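Dihydrodipicolinate synthase (PDB 3B4U) probably catalyses the condensation of pyruvate with aspartate semialdehyde in lysine biosynthesis, as dihydrodipicolinate synthases do. Local coordinates at residues 78-90 with 119-131. Numbering follows the deposited sequence.
Sequences GVLVDSIEDAADQ and FAWFSAVFSKIGK. With MG (magnesium ion), chain C.
With CG anti to the backbone N (chi1 -172°), Trp121 sends its indole out from helix 119-129 toward the start of helix 84-90, where Ile84 meets it with CG1 turned away from its own carbonyl carbon (chi1 -69°). The two side chains run past each other in opposite directions: Ile84 CG1 lies 3.7 Å from Trp121 CD1 and, farther out, Ile84 CD1 rests 3.6 Å from Ala124 CB. The other end of the indole is met by Ala87, whose CB lies 3.7 Å from Trp121 CH2, while Val125 CG2, from the same helix as the indole, lies over one ring face, offset toward the rim, and also touches Ala87 CB. The axes of segments 84-90 and 119-129 approach to 8.4 Å and cross at -49°. Backbone meets backbone most closely at Ala88 and Ile129, where the alanine contributes only a methyl group; Ala88 CB sits 3.5 Å from Lys128 CG, and Ile129 CG1 packs against Ala88 as well. Such pairing of successive outer helices is characteristic of the TIM barrel: helix 84-96 follows strand 75-79, helix 115-129 follows strand 101-104, and these strands are parallel neighbours. Polar links are made through solvent. One water donates to Asp82 O and accepts a weak bond from Trp121 NE1, lying in the indole plane at its edge; another donates to Glu85 OE2 and is weakly bound by Lys128 NZ, bridging opposite charges held 5.3 Å apart. Ser83 caps helix 84-90, its OG accepting from Asp86 N. Just before it, Asp82 turns away from the helix pair: OD2 binds the magnesium ion at 2.1 Å, together with three waters and Asp82 OD2 of the second subunit, and OD1 accepts from Ser108 N.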
ATOM      1  N   GLY B  78       8.718  -9.082   7.391  1.00  5.13           N
ATOM      2  CA  GLY B  78       7.472  -8.388   7.107  1.00  5.44           C
ATOM      3  C   GLY B  78       7.139  -8.415   5.639  1.00  4.96           C
ATOM      4  O   GLY B  78       8.019  -8.279   4.795  1.00  5.89           O
ATOM      5  N   VAL B  79       5.864  -8.603   5.347  1.00  4.99           N
ATOM      6  CA  VAL B  79       5.303  -8.582   3.992  1.00  5.10           C
ATOM      7  C   VAL B  79       4.113  -7.644   4.071  1.00  4.79           C
ATOM      8  O   VAL B  79       3.172  -7.886   4.799  1.00  5.38           O
ATOM      9  CB  VAL B  79       4.911 -10.002   3.516  1.00  5.39           C
ATOM     10  CG1 VAL B  79       4.209  -9.936   2.170  1.00  6.75           C
ATOM     11  CG2 VAL B  79       6.182 -10.880   3.384  1.00  6.52           C
ATOM     12  N   LEU B  80       4.211  -6.543   3.336  1.00  5.53           N
ATOM     13  CA  LEU B  80       3.378  -5.350   3.466  1.00  5.87           C
ATOM     14  C   LEU B  80       2.846  -4.907   2.134  1.00  6.53           C
ATOM     15  O   LEU B  80       2.824  -3.736   1.823  1.00  8.92           O
ATOM     16  CB  LEU B  80       4.176  -4.217   4.119  1.00  6.42           C
ATOM     17  CG  LEU B  80       4.905  -4.508   5.434  1.00  6.49           C
ATOM     18  CD1 LEU B  80       5.675  -3.264   5.910  1.00  7.78           C
ATOM     19  CD2 LEU B  80       3.940  -4.984   6.539  1.00  7.22           C
ATOM     20  N   VAL B  81       2.439  -5.844   1.298  1.00  6.99           N
ATOM     21  CA  VAL B  81       2.024  -5.573  -0.096  1.00  7.21           C
ATOM     22  C   VAL B  81       0.534  -5.805  -0.300  1.00  6.84           C
ATOM     23  O   VAL B  81      -0.215  -6.220   0.614  1.00  8.30           O
ATOM     24  CB  VAL B  81       2.863  -6.377  -1.092  1.00  8.48           C
ATOM     25  CG1 VAL B  81       4.323  -5.942  -0.980  1.00 11.06           C
ATOM     26  CG2 VAL B  81       2.687  -7.862  -0.851  1.00 11.42           C
ATOM     27  N   ASP B  82       0.068  -5.485  -1.495  1.00  6.43           N
ATOM     28  CA  ASP B  82      -1.376  -5.413  -1.721  1.00  6.47           C
ATOM     29  C   ASP B  82      -1.917  -6.471  -2.659  1.00  6.53           C
ATOM     30  O   ASP B  82      -3.131  -6.627  -2.760  1.00  8.51           O
ATOM     31  CB  ASP B  82      -1.759  -4.018  -2.192  1.00  6.32           C
ATOM     32  CG  ASP B  82      -1.178  -2.966  -1.271  1.00  6.39           C
ATOM     33  OD1 ASP B  82      -1.298  -3.168  -0.035  1.00  6.77           O
ATOM     34  OD2 ASP B  82      -0.584  -1.991  -1.768  1.00  6.64           O
ATOM     35  N   SER B  83      -1.055  -7.208  -3.338  1.00  6.43           N
ATOM     36  CA  SER B  83      -1.501  -8.231  -4.268  1.00  6.83           C
ATOM     37  C   SER B  83      -1.214  -9.595  -3.698  1.00  7.17           C
ATOM     38  O   SER B  83      -0.234  -9.828  -2.966  1.00  6.99           O
ATOM     39  CB  SER B  83      -0.799  -8.072  -5.631  1.00  7.63           C
ATOM     40  OG  SER B  83       0.597  -8.300  -5.515  1.00  8.30           O
ATOM     41  N   ILE B  84      -2.062 -10.546  -4.095  1.00  7.19           N
ATOM     42  CA  ILE B  84      -1.890 -11.935  -3.739  1.00  7.91           C
ATOM     43  C   ILE B  84      -0.553 -12.443  -4.259  1.00  7.87           C
ATOM     44  O   ILE B  84       0.179 -13.133  -3.533  1.00  8.04           O
ATOM     45  CB  ILE B  84      -3.081 -12.765  -4.309  1.00  8.53           C
ATOM     46  CG1 ILE B  84      -4.372 -12.408  -3.547  1.00  9.93           C
ATOM     47  CG2 ILE B  84      -2.780 -14.267  -4.251  1.00  9.90           C
ATOM     48  CD1 ILE B  84      -5.648 -12.714  -4.336  1.00 11.19           C
ATOM     49  N   GLU B  85      -0.238 -12.161  -5.522  1.00  7.41           N
ATOM     50  CA  GLU B  85       0.986 -12.675  -6.139  1.00  7.69           C
ATOM     51  C   GLU B  85       2.216 -12.215  -5.395  1.00  7.42           C
ATOM     52  O   GLU B  85       3.103 -13.004  -5.080  1.00  7.26           O
ATOM     53  CB  GLU B  85       1.050 -12.245  -7.610  1.00  7.34           C
ATOM     54  CG  GLU B  85       2.281 -12.775  -8.316  1.00  9.30           C
ATOM     55  CD  GLU B  85       2.216 -12.522  -9.809  1.00  9.45           C
ATOM     56  OE1 GLU B  85       2.326 -11.359 -10.233  1.00  9.02           O
ATOM     57  OE2 GLU B  85       2.050 -13.511 -10.572  1.00 10.66           O
ATOM     58  N   ASP B  86       2.289 -10.931  -5.099  1.00  7.29           N
ATOM     59  CA  ASP B  86       3.509 -10.422  -4.458  1.00  7.54           C
ATOM     60  C   ASP B  86       3.584 -10.860  -2.988  1.00  7.08           C
ATOM     61  O   ASP B  86       4.662 -11.170  -2.510  1.00  7.58           O
ATOM     62  CB  ASP B  86       3.591  -8.912  -4.539  1.00  7.13           C
ATOM     63  CG  ASP B  86       3.898  -8.418  -5.904  1.00  8.74           C
ATOM     64  OD1 ASP B  86       3.726  -9.134  -6.895  1.00  8.69           O
ATOM     65  OD2 ASP B  86       4.362  -7.268  -5.984  1.00 11.80           O
ATOM     66  N   ALA B  87       2.453 -10.922  -2.293  1.00  6.86           N
ATOM     67  CA  ALA B  87       2.487 -11.381  -0.917  1.00  7.63           C
ATOM     68  C   ALA B  87       2.918 -12.833  -0.856  1.00  7.82           C
ATOM     69  O   ALA B  87       3.731 -13.224  -0.005  1.00  7.64           O
ATOM     70  CB  ALA B  87       1.119 -11.207  -0.249  1.00  8.36           C
ATOM     71  N   ALA B  88       2.394 -13.652  -1.767  1.00  7.42           N
ATOM     72  CA  ALA B  88       2.807 -15.037  -1.805  1.00  7.69           C
ATOM     73  C   ALA B  88       4.277 -15.204  -2.194  1.00  7.55           C
ATOM     74  O   ALA B  88       4.984 -16.001  -1.616  1.00  8.30           O
ATOM     75  CB  ALA B  88       1.913 -15.816  -2.736  1.00  8.58           C
ATOM     76  N   ASP B  89       4.734 -14.433  -3.172  1.00  7.50           N
ATOM     77  CA  ASP B  89       6.103 -14.574  -3.640  1.00  7.65           C
ATOM     78  C   ASP B  89       7.086 -14.196  -2.543  1.00  8.09           C
ATOM     79  O   ASP B  89       8.047 -14.912  -2.279  1.00  8.03           O
ATOM     80  CB  ASP B  89       6.362 -13.724  -4.883  1.00  8.38           C
ATOM     81  CG  ASP B  89       5.782 -14.323  -6.162  1.00  9.63           C
ATOM     82  OD1 ASP B  89       5.275 -15.480  -6.159  1.00 11.27           O
ATOM     83  OD2 ASP B  89       5.837 -13.598  -7.177  1.00 10.53           O
ATOM     84  N   GLN B  90       6.830 -13.079  -1.867  1.00  7.57           N
ATOM     85  CA  GLN B  90       7.733 -12.620  -0.790  1.00  7.74           C
ATOM     86  C   GLN B  90       7.698 -13.623   0.361  1.00  7.67           C
ATOM     87  O   GLN B  90       8.727 -13.967   0.952  1.00  8.11           O
ATOM     88  CB  GLN B  90       7.366 -11.209  -0.291  1.00  7.53           C
ATOM     89  CG  GLN B  90       7.621 -10.110  -1.290  1.00  8.53           C
ATOM     90  CD  GLN B  90       7.392  -8.720  -0.692  1.00  8.86           C
ATOM     91  OE1 GLN B  90       7.223  -8.561   0.507  1.00  8.47           O
ATOM     92  NE2 GLN B  90       7.440  -7.706  -1.538  1.00 11.87           N
ATOM     93  N   PHE B 119     -10.668 -12.658   4.354  1.00  6.81           N
ATOM     94  CA  PHE B 119     -10.509 -14.100   4.444  1.00  7.19           C
ATOM     95  C   PHE B 119     -10.102 -14.661   3.084  1.00  7.51           C
ATOM     96  O   PHE B 119      -9.195 -15.465   2.973  1.00  7.21           O
ATOM     97  CB  PHE B 119     -11.811 -14.782   4.927  1.00  7.62           C
ATOM     98  CG  PHE B 119     -11.676 -16.265   5.013  1.00  7.61           C
ATOM     99  CD1 PHE B 119     -11.082 -16.853   6.105  1.00  7.94           C
ATOM    100  CD2 PHE B 119     -12.041 -17.059   3.941  1.00  8.21           C
ATOM    101  CE1 PHE B 119     -10.888 -18.213   6.150  1.00  9.43           C
ATOM    102  CE2 PHE B 119     -11.832 -18.417   3.969  1.00  8.38           C
ATOM    103  CZ  PHE B 119     -11.244 -18.987   5.067  1.00  9.20           C
ATOM    104  N   ALA B 120     -10.812 -14.233   2.041  1.00  7.26           N
ATOM    105  CA  ALA B 120     -10.520 -14.688   0.703  1.00  7.58           C
ATOM    106  C   ALA B 120      -9.120 -14.303   0.266  1.00  7.54           C
ATOM    107  O   ALA B 120      -8.447 -15.064  -0.419  1.00  7.72           O
ATOM    108  CB  ALA B 120     -11.563 -14.136  -0.270  1.00  8.45           C
ATOM    109  N   TRP B 121      -8.657 -13.117   0.651  1.00  6.99           N
ATOM    110  CA  TRP B 121      -7.322 -12.672   0.257  1.00  7.06           C
ATOM    111  C   TRP B 121      -6.252 -13.550   0.927  1.00  6.45           C
ATOM    112  O   TRP B 121      -5.355 -14.063   0.269  1.00  6.89           O
ATOM    113  CB  TRP B 121      -7.094 -11.217   0.673  1.00  7.11           C
ATOM    114  CG  TRP B 121      -5.822 -10.638   0.140  1.00  6.87           C
ATOM    115  CD1 TRP B 121      -5.661 -10.049  -1.070  1.00  7.19           C
ATOM    116  CD2 TRP B 121      -4.562 -10.565   0.801  1.00  6.35           C
ATOM    117  NE1 TRP B 121      -4.370  -9.609  -1.199  1.00  7.34           N
ATOM    118  CE2 TRP B 121      -3.670  -9.926  -0.074  1.00  6.93           C
ATOM    119  CE3 TRP B 121      -4.098 -10.968   2.044  1.00  6.95           C
ATOM    120  CZ2 TRP B 121      -2.347  -9.633   0.280  1.00  7.09           C
ATOM    121  CZ3 TRP B 121      -2.788 -10.687   2.402  1.00  7.00           C
ATOM    122  CH2 TRP B 121      -1.930 -10.025   1.509  1.00  6.98           C
ATOM    123  N   PHE B 122      -6.350 -13.709   2.252  1.00  6.46           N
ATOM    124  CA  PHE B 122      -5.389 -14.548   2.942  1.00  7.06           C
ATOM    125  C   PHE B 122      -5.418 -15.976   2.398  1.00  7.53           C
ATOM    126  O   PHE B 122      -4.381 -16.579   2.175  1.00  7.37           O
ATOM    127  CB  PHE B 122      -5.641 -14.532   4.453  1.00  7.38           C
ATOM    128  CG  PHE B 122      -5.175 -13.292   5.167  1.00  6.29           C
ATOM    129  CD1 PHE B 122      -3.822 -13.023   5.317  1.00  6.88           C
ATOM    130  CD2 PHE B 122      -6.087 -12.391   5.670  1.00  7.28           C
ATOM    131  CE1 PHE B 122      -3.384 -11.885   5.963  1.00  7.47           C
ATOM    132  CE2 PHE B 122      -5.656 -11.259   6.324  1.00  7.60           C
ATOM    133  CZ  PHE B 122      -4.315 -11.012   6.477  1.00  7.51           C
ATOM    134  N   SER B 123      -6.614 -16.516   2.199  1.00  7.44           N
ATOM    135  CA  SER B 123      -6.709 -17.861   1.637  1.00  8.06           C
ATOM    136  C   SER B 123      -5.999 -17.983   0.298  1.00  8.36           C
ATOM    137  O   SER B 123      -5.285 -18.951   0.047  1.00  8.96           O
ATOM    138  CB  SER B 123      -8.164 -18.253   1.451  1.00  9.34           C
ATOM    139  OG  SER B 123      -8.240 -19.573   0.931  1.00 10.92           O
ATOM    140  N   ALA B 124      -6.181 -16.993  -0.573  1.00  7.86           N
ATOM    141  CA  ALA B 124      -5.537 -17.021  -1.888  1.00  8.37           C
ATOM    142  C   ALA B 124      -4.023 -16.915  -1.776  1.00  8.10           C
ATOM    143  O   ALA B 124      -3.297 -17.586  -2.501  1.00  8.53           O
ATOM    144  CB  ALA B 124      -6.088 -15.908  -2.759  1.00  8.78           C
ATOM    145  N   VAL B 125      -3.541 -16.098  -0.848  1.00  7.87           N
ATOM    146  CA  VAL B 125      -2.093 -16.005  -0.609  1.00  7.67           C
ATOM    147  C   VAL B 125      -1.551 -17.361  -0.156  1.00  7.88           C
ATOM    148  O   VAL B 125      -0.550 -17.827  -0.696  1.00  8.33           O
ATOM    149  CB  VAL B 125      -1.763 -14.903   0.431  1.00  7.23           C
ATOM    150  CG1 VAL B 125      -0.287 -14.953   0.841  1.00  8.23           C
ATOM    151  CG2 VAL B 125      -2.100 -13.538  -0.151  1.00  8.31           C
ATOM    152  N   PHE B 126      -2.209 -17.998   0.785  1.00  7.61           N
ATOM    153  CA  PHE B 126      -1.738 -19.274   1.311  1.00  8.52           C
ATOM    154  C   PHE B 126      -1.747 -20.354   0.231  1.00  9.39           C
ATOM    155  O   PHE B 126      -0.789 -21.133   0.135  1.00 10.65           O
ATOM    156  CB  PHE B 126      -2.557 -19.703   2.527  1.00  8.59           C
ATOM    157  CG  PHE B 126      -2.563 -18.709   3.659  1.00  7.41           C
ATOM    158  CD1 PHE B 126      -1.548 -17.753   3.831  1.00  8.34           C
ATOM    159  CD2 PHE B 126      -3.618 -18.694   4.532  1.00  8.11           C
ATOM    160  CE1 PHE B 126      -1.616 -16.823   4.832  1.00  8.54           C
ATOM    161  CE2 PHE B 126      -3.691 -17.774   5.541  1.00  8.65           C
ATOM    162  CZ  PHE B 126      -2.671 -16.843   5.694  1.00  9.03           C
ATOM    163  N   SER B 127      -2.799 -20.389  -0.583  1.00  9.77           N
ATOM    164  CA  SER B 127      -2.871 -21.345  -1.692  1.00 11.00           C
ATOM    165  C   SER B 127      -1.733 -21.136  -2.664  1.00 11.09           C
ATOM    166  O   SER B 127      -1.158 -22.108  -3.177  1.00 12.57           O
ATOM    167  CB  SER B 127      -4.205 -21.208  -2.424  1.00 12.57           C
ATOM    168  OG  SER B 127      -4.264 -22.112  -3.519  1.00 17.76           O
ATOM    169  N   LYS B 128      -1.428 -19.879  -2.982  1.00 10.63           N
ATOM    170  CA  LYS B 128      -0.370 -19.550  -3.905  1.00 10.75           C
ATOM    171  C   LYS B 128       1.015 -19.891  -3.347  1.00 11.71           C
ATOM    172  O   LYS B 128       1.881 -20.381  -4.079  1.00 13.04           O
ATOM    173  CB  LYS B 128      -0.465 -18.077  -4.285  1.00 11.79           C
ATOM    174  CG  LYS B 128       0.503 -17.673  -5.359  1.00 13.62           C
ATOM    175  CD  LYS B 128       0.234 -18.375  -6.674  1.00 17.20           C
ATOM    176  CE  LYS B 128       1.059 -17.779  -7.812  1.00 18.15           C
ATOM    177  NZ  LYS B 128       0.666 -18.392  -9.117  1.00 20.40           N
ATOM    178  N   ILE B 129       1.241 -19.662  -2.060  1.00 11.15           N
ATOM    179  CA  ILE B 129       2.508 -20.111  -1.438  1.00 10.95           C
ATOM    180  C   ILE B 129       2.657 -21.622  -1.629  1.00 12.24           C
ATOM    181  O   ILE B 129       3.744 -22.113  -1.984  1.00 14.48           O
ATOM    182  CB  ILE B 129       2.576 -19.753   0.051  1.00  9.85           C
ATOM    183  CG1 ILE B 129       2.628 -18.230   0.260  1.00 10.21           C
ATOM    184  CG2 ILE B 129       3.805 -20.401   0.707  1.00 10.45           C
ATOM    185  CD1 ILE B 129       2.372 -17.816   1.653  1.00  9.55           C
ATOM    186  N   GLY B 130       1.561 -22.340  -1.419  1.00 12.46           N
ATOM    187  CA  GLY B 130       1.512 -23.781  -1.599  1.00 12.70           C
ATOM    188  C   GLY B 130       1.773 -24.553  -0.331  1.00 13.09           C
ATOM    189  O   GLY B 130       1.620 -24.055   0.797  1.00 12.31           O
ATOM    190  N   LYS B 131       2.235 -25.780  -0.545  1.00 14.72           N
ATOM    191  CA  LYS B 131       2.328 -26.752   0.513  1.00 16.67           C
ATOM    192  C   LYS B 131       3.296 -26.358   1.608  1.00 16.18           C
ATOM    193  O   LYS B 131       3.187 -26.827   2.727  1.00 18.60           O
ATOM    194  CB  LYS B 131       2.678 -28.140  -0.073  1.00 18.26           C
ATOM    195  CG  LYS B 131       4.076 -28.244  -0.643  1.00 20.55           C
ATOM    196  CD  LYS B 131       4.346 -29.619  -1.275  1.00 21.66           C
ATOM    197  CE  LYS B 131       5.760 -29.670  -1.824  1.00 24.21           C
ATOM    198  NZ  LYS B 131       6.137 -31.017  -2.392  1.00 26.90           N
TER
HETATM  199 MG    MG C 295       0.891  -0.756  -0.886  1.00  6.53          MG
HETATM  200  O   HOH W   1       0.972  -2.013   0.728  1.00  8.24           O
HETATM  201  O   HOH W   2      -5.234  -8.443  -3.793  1.00 13.45           O
HETATM  202  O   HOH W   3       0.155 -15.379  -9.955  1.00 18.31           O
HETATM  203  O   HOH W   4      -0.421   0.382   0.262  1.00  9.95           O
HETATM  204  O   HOH W   5       2.207  -1.913  -2.018  1.00  8.87           O